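Local coordinates for protein 2,5-dihydroxypyridine 5,6-dioxygenase (Pseudomonas putida KT2440, PDB 7CUP) that catalyses the iron-dependent dioxygenolytic ring cleavage of 2,5-dihydroxypyridine between carbons 5 and 6, giving N-formylmaleamate in aerobic nicotinate degradation, at residues I227-E232 with T237-G242; L217-Y222 with A245-D250; D250-F255 with E259-S264; S154-S159 with D164-L169; C326-Y329 with V335-A338. All blocks are in the same frame, centred on the assembly; numbering follows the deposited sequence.

Contact 1. Residues I227-E232 with T237-G242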
# COMPACT_ATOMS: atom_id res chain seq x y z
N ILE A 227 -41.88 20.27 -1.18
CA ILE A 227 -41.43 21.44 -0.38
C ILE A 227 -41.81 22.66 -1.20
O ILE A 227 -41.49 22.66 -2.39
CB ILE A 227 -39.93 21.38 -0.08
CG1 ILE A 227 -39.55 20.08 0.62
CG2 ILE A 227 -39.50 22.60 0.71
CD1 ILE A 227 -38.07 19.87 0.74
N THR A 228 -42.55 23.59 -0.58
CA THR A 228 -42.87 24.91 -1.16
C THR A 228 -41.90 25.96 -0.60
O THR A 228 -41.83 26.09 0.65
CB THR A 228 -44.32 25.30 -0.86
OG1 THR A 228 -45.17 24.25 -1.30
CG2 THR A 228 -44.73 26.57 -1.58
N LEU A 229 -41.19 26.66 -1.48
CA LEU A 229 -40.32 27.81 -1.13
C LEU A 229 -40.98 29.10 -1.63
O LEU A 229 -41.25 29.22 -2.85
CB LEU A 229 -38.94 27.64 -1.76
CG LEU A 229 -38.29 26.28 -1.52
CD1 LEU A 229 -37.05 26.13 -2.37
CD2 LEU A 229 -37.95 26.12 -0.06
N GLU A 230 -41.26 30.01 -0.71
CA GLU A 230 -41.76 31.38 -1.01
C GLU A 230 -40.53 32.28 -1.01
O GLU A 230 -39.76 32.26 -0.01
CB GLU A 230 -42.85 31.79 -0.01
CG GLU A 230 -44.15 31.02 -0.21
CD GLU A 230 -44.97 30.77 1.05
OE1 GLU A 230 -44.68 31.40 2.10
OE2 GLU A 230 -45.90 29.93 0.99
N ILE A 231 -40.34 32.99 -2.12
CA ILE A 231 -39.17 33.88 -2.39
C ILE A 231 -39.68 35.32 -2.53
O ILE A 231 -40.62 35.54 -3.32
CB ILE A 231 -38.44 33.39 -3.65
CG1 ILE A 231 -37.85 31.99 -3.43
CG2 ILE A 231 -37.38 34.38 -4.10
CD1 ILE A 231 -37.96 31.11 -4.65
N GLU A 232 -39.07 36.25 -1.80
CA GLU A 232 -39.38 37.70 -1.90
C GLU A 232 -38.05 38.46 -1.97
O GLU A 232 -37.17 38.22 -1.09
CB GLU A 232 -40.26 38.15 -0.73
CG GLU A 232 -41.65 37.54 -0.72
CD GLU A 232 -42.32 37.56 0.64
OE1 GLU A 232 -42.15 38.57 1.36
OE2 GLU A 232 -42.96 36.56 1.01
N THR A 237 -38.27 33.20 2.03
CA THR A 237 -38.90 33.72 3.27
C THR A 237 -39.81 32.66 3.89
O THR A 237 -40.14 32.80 5.08
CB THR A 237 -39.65 35.02 2.99
OG1 THR A 237 -40.60 34.68 1.97
CG2 THR A 237 -38.71 36.13 2.56
N GLY A 238 -40.15 31.62 3.13
CA GLY A 238 -40.97 30.52 3.66
C GLY A 238 -40.49 29.19 3.13
O GLY A 238 -40.26 29.12 1.93
N ILE A 239 -40.45 28.18 3.99
CA ILE A 239 -40.21 26.75 3.61
C ILE A 239 -41.30 25.88 4.26
O ILE A 239 -41.31 25.75 5.52
CB ILE A 239 -38.79 26.33 4.01
CG1 ILE A 239 -37.74 27.28 3.43
CG2 ILE A 239 -38.56 24.88 3.63
CD1 ILE A 239 -36.31 26.99 3.88
N HIS A 240 -42.16 25.27 3.44
CA HIS A 240 -43.38 24.55 3.88
C HIS A 240 -43.48 23.15 3.27
O HIS A 240 -43.33 23.00 2.05
CB HIS A 240 -44.62 25.37 3.51
CG HIS A 240 -44.49 26.76 3.99
ND1 HIS A 240 -44.42 27.85 3.13
CD2 HIS A 240 -44.33 27.22 5.25
CE1 HIS A 240 -44.27 28.94 3.85
NE2 HIS A 240 -44.21 28.58 5.16
N GLY A 241 -43.84 22.19 4.12
CA GLY A 241 -44.19 20.81 3.77
C GLY A 241 -44.34 20.01 5.04
O GLY A 241 -44.69 20.60 6.07
N GLY A 242 -44.02 18.72 4.99
CA GLY A 242 -43.97 17.83 6.17
C GLY A 242 -42.54 17.59 6.60
O GLY A 242 -41.94 18.49 7.21
O HOH W 1 -45.06 22.23 0.22
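Thr-228 and His-240 are a hydrogen-bonded pair of an antiparallel beta hairpin, with a classic beta bulge near its turn. Two backbone bonds join them. Thr-228 N donates a hydrogen bond to His-240 O at 2.8 Å, almost straight at 172°, and His-240 N returns a bond to Thr-228 O. Glu-230 N bonds to Gly-238 O. At the bulge Thr-237 and Gly-238 both face Glu-230. Glu-230 O accepts from Thr-237 N at 2.7 Å and from Gly-238 N at 3.2 Å.

The apolar contacts lie on the face of Leu-229 and Ile-239. CD2 of Leu-229 lies alongside CG1 of Ile-239 at 3.7 Å. CG2 of Ile-239 also meets CG2 of Ile-227 at 3.8 Å, and the two isoleucines point the same way. Leu-248 and Met-252 of helix 243-253 pack on Ile-239 there. Strand 207-210 bonds to the other edge of strand 227-232.

The polar side chains of Glu-230 and His-240 share the other face. The carboxylate comes to the edge of the imidazole, its plane turned 47° from the ring. OE1 of Glu-230 is 3.0 Å from CE1 of His-240. CG of Glu-230 is anti to its own carbonyl carbon (chi1 -70°), and a bend at chi2 carries the carboxylate toward the ring. With an alanine here, the His-240 ring would probably lose its acidic neighbour and be freer to turn.

At the far end a water donates to His-240 O at 2.6 Å and is also hydrogen-bonded to Thr-228 OG1.

Contact 2. Residues L217-Y222 with A245-D250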
# COMPACT_ATOMS: atom_id res chain seq x y z
N LEU A 217 -29.27 18.85 -3.31
CA LEU A 217 -27.82 18.58 -3.12
C LEU A 217 -27.31 19.58 -2.09
O LEU A 217 -27.64 20.75 -2.19
CB LEU A 217 -27.15 18.74 -4.49
CG LEU A 217 -27.74 17.89 -5.62
CD1 LEU A 217 -27.03 18.18 -6.91
CD2 LEU A 217 -27.64 16.41 -5.30
N PRO A 218 -26.48 19.20 -1.09
CA PRO A 218 -25.87 17.86 -0.99
C PRO A 218 -26.61 16.74 -0.24
O PRO A 218 -25.97 15.75 0.02
CB PRO A 218 -24.58 18.16 -0.20
CG PRO A 218 -25.00 19.25 0.75
CD PRO A 218 -25.99 20.10 -0.03
N PHE A 219 -27.91 16.84 0.03
CA PHE A 219 -28.65 15.78 0.76
C PHE A 219 -28.71 14.52 -0.12
O PHE A 219 -28.76 13.42 0.42
CB PHE A 219 -30.07 16.19 1.17
CG PHE A 219 -30.22 17.48 1.95
CD1 PHE A 219 -29.14 18.09 2.55
CD2 PHE A 219 -31.46 18.09 2.05
CE1 PHE A 219 -29.30 19.29 3.25
CE2 PHE A 219 -31.63 19.27 2.76
CZ PHE A 219 -30.54 19.89 3.32
N LYS A 220 -28.79 14.69 -1.44
CA LYS A 220 -28.89 13.57 -2.41
C LYS A 220 -30.10 12.68 -2.08
O LYS A 220 -29.94 11.46 -2.07
CB LYS A 220 -27.58 12.78 -2.43
CG LYS A 220 -26.39 13.61 -2.87
CD LYS A 220 -25.06 13.08 -2.45
CE LYS A 220 -23.95 13.85 -3.11
NZ LYS A 220 -22.75 13.88 -2.25
N ASN A 221 -31.27 13.28 -1.86
CA ASN A 221 -32.55 12.58 -1.64
C ASN A 221 -33.48 12.99 -2.75
O ASN A 221 -33.40 14.14 -3.17
CB ASN A 221 -33.22 12.95 -0.31
CG ASN A 221 -32.45 12.43 0.89
OD1 ASN A 221 -32.41 13.06 1.95
ND2 ASN A 221 -31.86 11.26 0.71
N TYR A 222 -34.29 12.07 -3.22
CA TYR A 222 -35.52 12.38 -3.99
C TYR A 222 -36.61 12.74 -2.97
O TYR A 222 -36.88 11.93 -2.08
CB TYR A 222 -35.93 11.18 -4.84
CG TYR A 222 -34.92 10.78 -5.88
CD1 TYR A 222 -34.88 11.40 -7.12
CD2 TYR A 222 -34.05 9.72 -5.67
CE1 TYR A 222 -34.02 10.98 -8.12
CE2 TYR A 222 -33.17 9.30 -6.65
CZ TYR A 222 -33.13 9.94 -7.88
OH TYR A 222 -32.24 9.53 -8.84
N ALA A 245 -39.31 19.40 4.49
CA ALA A 245 -39.31 20.84 4.84
C ALA A 245 -38.69 21.04 6.22
O ALA A 245 -37.85 21.90 6.38
CB ALA A 245 -40.72 21.39 4.78
N GLU A 246 -39.09 20.27 7.20
CA GLU A 246 -38.52 20.45 8.56
C GLU A 246 -37.01 20.18 8.53
O GLU A 246 -36.25 20.89 9.21
CB GLU A 246 -39.18 19.48 9.53
CG GLU A 246 -38.73 19.67 10.96
CD GLU A 246 -39.37 18.63 11.85
OE1 GLU A 246 -39.03 18.59 13.03
OE2 GLU A 246 -40.20 17.85 11.35
N TYR A 247 -36.58 19.15 7.81
CA TYR A 247 -35.15 18.77 7.69
C TYR A 247 -34.41 19.92 7.00
O TYR A 247 -33.35 20.31 7.51
CB TYR A 247 -34.98 17.44 6.96
CG TYR A 247 -33.55 16.97 6.82
CD1 TYR A 247 -32.73 17.48 5.83
CD2 TYR A 247 -33.02 16.01 7.65
CE1 TYR A 247 -31.42 17.06 5.67
CE2 TYR A 247 -31.72 15.55 7.49
CZ TYR A 247 -30.91 16.08 6.50
OH TYR A 247 -29.61 15.70 6.35
N LEU A 248 -34.95 20.44 5.90
CA LEU A 248 -34.33 21.57 5.16
C LEU A 248 -34.25 22.77 6.10
O LEU A 248 -33.17 23.38 6.18
CB LEU A 248 -35.12 21.90 3.90
CG LEU A 248 -34.54 23.01 3.04
CD1 LEU A 248 -33.05 22.80 2.74
CD2 LEU A 248 -35.34 23.20 1.76
N ARG A 249 -35.34 23.09 6.81
CA ARG A 249 -35.34 24.30 7.68
C ARG A 249 -34.28 24.14 8.78
O ARG A 249 -33.58 25.10 9.07
CB ARG A 249 -36.70 24.56 8.34
CG ARG A 249 -37.76 25.22 7.46
CD ARG A 249 -38.98 25.59 8.32
NE ARG A 249 -39.60 24.45 9.02
CZ ARG A 249 -40.54 23.66 8.52
NH1 ARG A 249 -41.02 23.84 7.30
NH2 ARG A 249 -41.03 22.69 9.26
N ASP A 250 -34.18 22.97 9.38
CA ASP A 250 -33.23 22.71 10.48
C ASP A 250 -31.79 22.80 9.94
O ASP A 250 -30.89 23.27 10.67
CB ASP A 250 -33.53 21.36 11.11
CG ASP A 250 -32.89 21.12 12.46
OD1 ASP A 250 -33.56 21.34 13.48
OD2 ASP A 250 -31.74 20.70 12.48
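A T-shaped aromatic pair joins the loop before strand 221-222 to helix 243-253. Phe-219 offers the face of its ring and Tyr-247 the edge. The planes stand at 84° and the centroids are 4.9 Å apart. CE1 of Tyr-247 sits over the centre of the Phe-219 ring, 3.6 Å above its plane. CD1 of Tyr-247 lies next to it, 3.7 Å from CE2 of Phe-219. The two side chains slide past each other in opposite directions.

CG of Tyr-247 is anti to the backbone N (chi1 -179°), which swings the ring out from the helix toward the loop. Leu-248 is the next residue of the helix and adds a methyl. Its CD1 lies 3.8 Å from CE2 of Phe-219, and the side chains cross at about a right angle.

In the fold, this loop and the helix meet at a subunit interface. Tyr-251, one turn further along the helix, makes a second edge-to-face pair with Phe-219. Tyr-247 OH bonds to Thr-277 O of a neighbouring subunit, and Leu-281 of that subunit packs on Phe-219.

All three touching residues are buried. An alanine at Phe-219 would probably open a gap beneath the edge of Tyr-247 and leave CD1 of Leu-248 without its aromatic neighbour. The phenylalanine side chain is about 10 Å from those of His-318 and Asp-320, two ligands of the iron.

Contact 3. Residues D250-F255 with E259-S264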
# COMPACT_ATOMS: atom_id res chain seq x y z
N ASP A 250 -34.18 22.97 9.38
CA ASP A 250 -33.23 22.71 10.48
C ASP A 250 -31.79 22.80 9.94
O ASP A 250 -30.89 23.27 10.67
CB ASP A 250 -33.53 21.36 11.11
CG ASP A 250 -32.89 21.12 12.46
OD1 ASP A 250 -33.56 21.34 13.48
OD2 ASP A 250 -31.74 20.70 12.48
N TYR A 251 -31.56 22.32 8.72
CA TYR A 251 -30.20 22.32 8.13
C TYR A 251 -29.77 23.77 7.93
O TYR A 251 -28.69 24.16 8.38
CB TYR A 251 -30.17 21.58 6.80
CG TYR A 251 -28.81 21.55 6.16
CD1 TYR A 251 -27.81 20.71 6.64
CD2 TYR A 251 -28.50 22.38 5.09
CE1 TYR A 251 -26.56 20.67 6.04
CE2 TYR A 251 -27.26 22.35 4.47
CZ TYR A 251 -26.29 21.49 4.95
OH TYR A 251 -25.05 21.47 4.39
N MET A 252 -30.61 24.53 7.24
CA MET A 252 -30.34 25.95 6.91
C MET A 252 -30.18 26.79 8.19
O MET A 252 -29.27 27.65 8.20
CB MET A 252 -31.44 26.50 6.01
CG MET A 252 -31.47 25.78 4.69
SD MET A 252 -32.48 26.49 3.42
CE MET A 252 -31.41 27.82 2.87
N LYS A 253 -30.93 26.55 9.27
CA LYS A 253 -30.82 27.42 10.47
C LYS A 253 -29.53 27.07 11.23
O LYS A 253 -29.05 27.92 11.97
CB LYS A 253 -32.09 27.37 11.34
CG LYS A 253 -32.37 26.07 12.08
CD LYS A 253 -31.46 25.76 13.28
CE LYS A 253 -31.46 24.28 13.67
NZ LYS A 253 -30.09 23.69 13.72
N TYR A 254 -28.96 25.88 11.00
CA TYR A 254 -27.72 25.41 11.64
C TYR A 254 -26.63 26.47 11.51
O TYR A 254 -25.82 26.68 12.44
CB TYR A 254 -27.25 24.12 10.99
CG TYR A 254 -25.86 23.66 11.35
CD1 TYR A 254 -25.55 23.25 12.63
CD2 TYR A 254 -24.84 23.65 10.41
CE1 TYR A 254 -24.28 22.81 12.96
CE2 TYR A 254 -23.58 23.19 10.71
CZ TYR A 254 -23.29 22.78 11.99
OH TYR A 254 -22.04 22.33 12.29
N PHE A 255 -26.61 27.15 10.38
CA PHE A 255 -25.50 28.07 10.02
C PHE A 255 -25.72 29.42 10.70
O PHE A 255 -24.82 30.22 10.65
CB PHE A 255 -25.43 28.22 8.50
CG PHE A 255 -25.04 26.93 7.82
CD1 PHE A 255 -23.70 26.62 7.62
CD2 PHE A 255 -26.00 26.01 7.43
CE1 PHE A 255 -23.34 25.44 6.99
CE2 PHE A 255 -25.64 24.82 6.81
CZ PHE A 255 -24.31 24.53 6.61
N GLU A 259 -27.95 35.03 5.28
CA GLU A 259 -27.48 34.97 3.87
C GLU A 259 -27.82 33.62 3.22
O GLU A 259 -28.02 33.61 2.00
CB GLU A 259 -25.97 35.20 3.81
CG GLU A 259 -25.57 36.62 4.13
CD GLU A 259 -24.12 36.90 3.79
OE1 GLU A 259 -23.75 38.10 3.73
OE2 GLU A 259 -23.35 35.92 3.57
N VAL A 260 -27.96 32.55 4.01
CA VAL A 260 -28.17 31.15 3.49
C VAL A 260 -29.42 31.13 2.58
O VAL A 260 -29.42 30.36 1.60
CB VAL A 260 -28.25 30.09 4.61
CG1 VAL A 260 -27.09 30.20 5.57
CG2 VAL A 260 -29.54 30.12 5.42
N TYR A 261 -30.41 32.00 2.84
CA TYR A 261 -31.74 31.97 2.17
C TYR A 261 -31.70 32.71 0.83
O TYR A 261 -32.71 32.74 0.11
CB TYR A 261 -32.83 32.51 3.10
CG TYR A 261 -32.92 31.73 4.38
CD1 TYR A 261 -33.39 30.43 4.38
CD2 TYR A 261 -32.47 32.27 5.58
CE1 TYR A 261 -33.44 29.68 5.55
CE2 TYR A 261 -32.48 31.53 6.76
CZ TYR A 261 -32.97 30.23 6.74
OH TYR A 261 -32.98 29.48 7.88
N GLY A 262 -30.56 33.28 0.45
CA GLY A 262 -30.47 34.03 -0.81
C GLY A 262 -30.45 33.11 -2.03
O GLY A 262 -29.68 32.14 -2.02
N ILE A 263 -31.20 33.44 -3.07
CA ILE A 263 -31.13 32.70 -4.36
C ILE A 263 -29.86 33.12 -5.09
O ILE A 263 -29.60 34.35 -5.24
CB ILE A 263 -32.38 32.91 -5.21
CG1 ILE A 263 -33.64 32.51 -4.45
CG2 ILE A 263 -32.24 32.14 -6.51
CD1 ILE A 263 -33.70 31.04 -4.00
N SER A 264 -29.08 32.12 -5.48
CA SER A 264 -27.81 32.28 -6.23
C SER A 264 -28.08 31.95 -7.70
O SER A 264 -28.86 32.66 -8.33
CB SER A 264 -26.72 31.44 -5.62
OG SER A 264 -26.10 32.17 -4.56
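Val-260 O is met by CE of Met-252 at 3.5 Å. Across the contact the meeting is mainly apolar, and Met-252 is at its middle. The same methyl, CE of Met-252, reaches CD1 of Tyr-261 at 3.6 Å. It also lies 3.9 Å from CG2 of Val-260. A bend at chi3 (78°) turns this methyl toward the two residues.

The sulfur takes part as well. SD of Met-252 is 5.0 Å from the centroid of the Tyr-261 ring and stands obliquely, 62° off the ring normal. This is a Met-aromatic contact. CB of Met-252 lies 3.8 Å from CE1 of Tyr-261. Val-260 and Tyr-261 belong to a 3-10 turn beside helix 243-253, in which Gly-262 N bonds to Glu-259 O at 3.0 Å. From here the chain runs on into strand 263-269, which carries the iron ligand His-265.

CG2 of Val-260 sits over the centre of the Tyr-261 ring, 3.5 Å above its plane. The other methyl of Val-260, CG1, meets CB of Phe-255 at 3.9 Å. Cys-317 touches both Val-260 and Phe-255. Ile-239 of strand 235-240 packs on Met-252, and Gln-275 of a neighbouring subunit packs on Lys-253.

Contact 4. Residues S154-S159 with D164-L169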
# COMPACT_ATOMS: atom_id res chain seq x y z
N SER A 154 -35.35 38.85 -18.32
CA SER A 154 -35.94 38.09 -17.19
C SER A 154 -35.87 36.58 -17.48
O SER A 154 -35.94 36.18 -18.68
CB SER A 154 -37.36 38.50 -16.95
OG SER A 154 -38.22 37.91 -17.92
N LEU A 155 -35.79 35.76 -16.42
CA LEU A 155 -36.05 34.30 -16.50
C LEU A 155 -37.32 34.00 -15.70
O LEU A 155 -37.49 34.59 -14.62
CB LEU A 155 -34.83 33.53 -15.98
CG LEU A 155 -34.97 32.01 -15.92
CD1 LEU A 155 -33.61 31.34 -16.04
CD2 LEU A 155 -35.66 31.57 -14.64
N HIS A 156 -38.18 33.11 -16.22
CA HIS A 156 -39.43 32.72 -15.51
C HIS A 156 -39.61 31.20 -15.47
O HIS A 156 -39.47 30.52 -16.53
CB HIS A 156 -40.68 33.44 -16.09
CG HIS A 156 -41.78 33.57 -15.08
ND1 HIS A 156 -41.98 34.73 -14.33
CD2 HIS A 156 -42.69 32.67 -14.62
CE1 HIS A 156 -42.98 34.54 -13.48
NE2 HIS A 156 -43.43 33.28 -13.64
N VAL A 157 -40.01 30.67 -14.31
CA VAL A 157 -40.27 29.21 -14.19
C VAL A 157 -41.70 28.97 -13.74
O VAL A 157 -42.13 29.61 -12.75
CB VAL A 157 -39.26 28.54 -13.25
CG1 VAL A 157 -39.60 27.07 -13.04
CG2 VAL A 157 -37.85 28.70 -13.79
N ARG A 158 -42.36 28.04 -14.41
CA ARG A 158 -43.70 27.49 -14.03
C ARG A 158 -43.66 25.96 -14.06
O ARG A 158 -43.05 25.37 -14.97
CB ARG A 158 -44.77 28.06 -14.98
CG ARG A 158 -44.95 29.57 -14.91
CD ARG A 158 -46.24 30.12 -15.51
NE ARG A 158 -46.12 30.46 -16.93
CZ ARG A 158 -45.72 31.64 -17.43
NH1 ARG A 158 -45.66 31.83 -18.74
NH2 ARG A 158 -45.38 32.63 -16.62
N SER A 159 -44.36 25.31 -13.14
CA SER A 159 -44.66 23.87 -13.22
C SER A 159 -46.10 23.62 -12.76
O SER A 159 -46.60 24.42 -11.94
CB SER A 159 -43.69 23.10 -12.36
OG SER A 159 -43.96 23.32 -10.98
N ASP A 164 -43.95 29.05 -9.73
CA ASP A 164 -44.26 30.32 -10.45
C ASP A 164 -43.26 31.37 -9.95
O ASP A 164 -43.48 31.98 -8.91
CB ASP A 164 -45.73 30.71 -10.26
CG ASP A 164 -46.18 31.83 -11.18
OD1 ASP A 164 -47.00 32.64 -10.73
OD2 ASP A 164 -45.72 31.88 -12.34
N PHE A 165 -42.14 31.49 -10.65
CA PHE A 165 -40.89 32.13 -10.16
C PHE A 165 -40.41 33.12 -11.22
O PHE A 165 -40.35 32.76 -12.42
CB PHE A 165 -39.85 31.04 -9.85
CG PHE A 165 -38.51 31.58 -9.42
CD1 PHE A 165 -38.34 32.12 -8.15
CD2 PHE A 165 -37.44 31.61 -10.30
CE1 PHE A 165 -37.12 32.64 -7.76
CE2 PHE A 165 -36.22 32.13 -9.91
CZ PHE A 165 -36.07 32.65 -8.65
N HIS A 166 -40.06 34.34 -10.80
CA HIS A 166 -39.61 35.40 -11.73
C HIS A 166 -38.28 35.95 -11.24
O HIS A 166 -38.17 36.31 -10.06
CB HIS A 166 -40.67 36.52 -11.88
CG HIS A 166 -40.44 37.37 -13.10
ND1 HIS A 166 -40.68 36.91 -14.39
CD2 HIS A 166 -39.97 38.63 -13.22
CE1 HIS A 166 -40.38 37.87 -15.25
NE2 HIS A 166 -39.94 38.93 -14.56
N ALA A 167 -37.32 36.03 -12.16
CA ALA A 167 -35.95 36.53 -11.91
C ALA A 167 -35.59 37.59 -12.94
O ALA A 167 -35.19 37.28 -14.05
CB ALA A 167 -34.98 35.37 -11.96
N PRO A 168 -35.66 38.89 -12.59
CA PRO A 168 -35.07 39.93 -13.43
C PRO A 168 -33.56 39.66 -13.62
O PRO A 168 -32.85 39.40 -12.66
CB PRO A 168 -35.37 41.23 -12.68
CG PRO A 168 -36.51 40.87 -11.74
CD PRO A 168 -36.25 39.43 -11.35
N LEU A 169 -33.09 39.74 -14.86
CA LEU A 169 -31.65 39.57 -15.22
C LEU A 169 -31.07 40.88 -15.75
O LEU A 169 -31.86 41.80 -16.02
CB LEU A 169 -31.57 38.46 -16.26
CG LEU A 169 -32.13 37.11 -15.81
CD1 LEU A 169 -32.14 36.12 -16.96
CD2 LEU A 169 -31.35 36.57 -14.63
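His-156 and His-166 face each other on one side of an antiparallel beta hairpin, and their rings fit rim to rim. The planes are 47° apart and the side chains cross at about a right angle. ND1 of His-156 and ND1 of His-166 share one hydrogen bond, in which either may be the donor. The modelled 2.5 Å between them is doubtful.

The His-156 ring also lies flat over the backbone of the partner strand. CG of His-156 is anti to the backbone N (chi1 -154°), which carries the ring there. Phe-165 O rests 3.0 Å above the centre of this ring. NE2 of His-156 donates to OD2 of Asp-164 at 3.0 Å. The oxygen lies in the ring plane, but the nitrogen meets the carboxylate from above its plane. This bond helps to fix the ring's rotation. CB and OG of Ser-154 lie against CE1 of His-166, OG at 3.4 Å. Arg-158 lies alongside Asp-164, its CG 3.5 Å from OD2.

The other face is apolar. CB of Leu-155 stands beside CB of Ala-167, a small partner. CD1 of Leu-169 reaches across to 3.9 Å from CB of Leu-155 and also lies against Leu-155 N. Next along, CB of Val-157 stands beside CB of Phe-165. Backbone bonds link both pairs in each direction, with Val-157 N to Phe-165 O at 2.8 Å.

Strand 154-158 lies between strand 164-168 and strand 327-330 in its sheet. Beneath the apolar face, Phe-299 of strand 299-303 touches Leu-155 and Val-157, and Ile-266 of strand 263-269 touches Ala-167 and Leu-169.

Contact 5. Residues C326-Y329 with V335-A338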
# COMPACT_ATOMS: atom_id res chain seq x y z
N CYS A 326 -40.50 21.28 -15.71
CA CYS A 326 -40.65 22.75 -15.57
C CYS A 326 -40.77 23.35 -16.96
O CYS A 326 -40.23 22.77 -17.93
CB CYS A 326 -39.50 23.40 -14.81
SG CYS A 326 -39.61 23.24 -13.01
N ASP A 327 -41.53 24.44 -17.05
CA ASP A 327 -41.52 25.37 -18.20
C ASP A 327 -40.58 26.50 -17.81
O ASP A 327 -40.75 27.07 -16.72
CB ASP A 327 -42.94 25.84 -18.53
CG ASP A 327 -43.92 24.75 -18.90
OD1 ASP A 327 -43.50 23.67 -19.36
OD2 ASP A 327 -45.12 24.99 -18.73
N ILE A 328 -39.60 26.79 -18.66
CA ILE A 328 -38.60 27.86 -18.41
C ILE A 328 -38.67 28.86 -19.56
O ILE A 328 -38.52 28.43 -20.75
CB ILE A 328 -37.17 27.30 -18.26
CG1 ILE A 328 -37.11 26.09 -17.33
CG2 ILE A 328 -36.25 28.42 -17.81
CD1 ILE A 328 -35.76 25.40 -17.33
N TYR A 329 -38.83 30.14 -19.20
CA TYR A 329 -38.92 31.27 -20.15
C TYR A 329 -37.79 32.27 -19.93
O TYR A 329 -37.47 32.63 -18.75
CB TYR A 329 -40.25 32.01 -20.02
CG TYR A 329 -41.43 31.13 -20.27
CD1 TYR A 329 -42.04 30.44 -19.22
CD2 TYR A 329 -41.92 30.94 -21.54
CE1 TYR A 329 -43.12 29.61 -19.45
CE2 TYR A 329 -43.00 30.11 -21.78
CZ TYR A 329 -43.59 29.45 -20.73
OH TYR A 329 -44.64 28.62 -20.97
N VAL A 335 -37.55 28.21 -23.30
CA VAL A 335 -36.33 27.42 -23.65
C VAL A 335 -36.57 25.95 -23.26
O VAL A 335 -36.05 25.04 -23.95
CB VAL A 335 -35.04 28.00 -23.03
CG1 VAL A 335 -34.58 29.25 -23.77
CG2 VAL A 335 -35.18 28.29 -21.54
N VAL A 336 -37.37 25.74 -22.22
CA VAL A 336 -37.82 24.40 -21.77
C VAL A 336 -39.35 24.44 -21.58
O VAL A 336 -39.84 25.41 -20.99
CB VAL A 336 -37.10 24.00 -20.47
CG1 VAL A 336 -37.39 22.57 -20.04
CG2 VAL A 336 -35.59 24.21 -20.59
N LEU A 337 -40.04 23.40 -22.05
CA LEU A 337 -41.48 23.14 -21.77
C LEU A 337 -41.63 21.73 -21.21
O LEU A 337 -41.20 20.80 -21.92
CB LEU A 337 -42.27 23.24 -23.09
CG LEU A 337 -42.40 24.64 -23.68
CD1 LEU A 337 -43.14 24.58 -25.01
CD2 LEU A 337 -43.08 25.57 -22.70
N ALA A 338 -42.27 21.58 -20.05
CA ALA A 338 -42.56 20.29 -19.37
C ALA A 338 -41.26 19.47 -19.25
O ALA A 338 -41.29 18.27 -19.54
CB ALA A 338 -43.61 19.53 -20.14
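A beta hairpin with a classic bulge joins strands 327-330 and 333-337 of an antiparallel sheet. Val-335 and Val-336 both face Ile-328. Ile-328 O accepts two N-H groups, from Val-335 N at 2.7 Å and from Val-336 N at 3.3 Å. The second donor lies in the carbonyl plane, on a lone pair, and the first is tilted 16° from that plane. Ile-328 N donates back to Val-336 O at 2.7 Å.

The side chains of Ile-328 and Val-336 lie side by side and point the same way. CD1 of Ile-328 presses on CG2 of Val-336 at 3.5 Å, tighter than usual for two methyls. The other branch of Ile-328, CG2, meets CG2 of Val-335 at 3.9 Å. Trp-268 of strand 263-269 packs on all three residues. Next to them, CG1 of Val-336 touches Cys-326 O.

Asp-327 and Tyr-329 both approach CD2 of Leu-337. This methyl lies 3.8 Å from OH of Tyr-329, and the two side chains cross at about a right angle. It also comes near OD1 of Asp-327. That oxygen accepts a hydrogen bond from Ala-338 N, which arrives nearly along the C-O axis, though the modelled 2.5 Å is doubtful. With CG beside its own backbone N (chi1 -60°), the Asp-327 carboxylate can reach this N-H where the strand ends.

The chemistry is thus divided. Apolar branches pack against Trp-268, while a carboxylate takes over from a backbone carbonyl as acceptor for Ala-338. At the bulge one carbonyl, Ile-328 O, serves two successive N-H groups.

In the fold
Contacts 1, 4 and 5 are hairpins, tied by backbone bonds and only partly buried. Contacts 4 and 5 belong to one sheet, where strands 154-158 and 327-330 are neighbours, and their centres are about 10 Å apart. Contact 1 lies in a separate sheet but meets contact 4 through Ile-231 and Phe-165. Contacts 2 and 3 both use helix 243-253, share Asp-250 and touch a neighbouring subunit. Contact 2 is fully buried and aromatic; contact 3, partly buried, packs Met-252 on Val-260 and the Tyr-261 ring. Arg-249 probably bonds to Ile-239 O, tying the helix to contact 1. Glu-230 with His-240 and His-156 with Asp-164 lie on the less buried face of their hairpins.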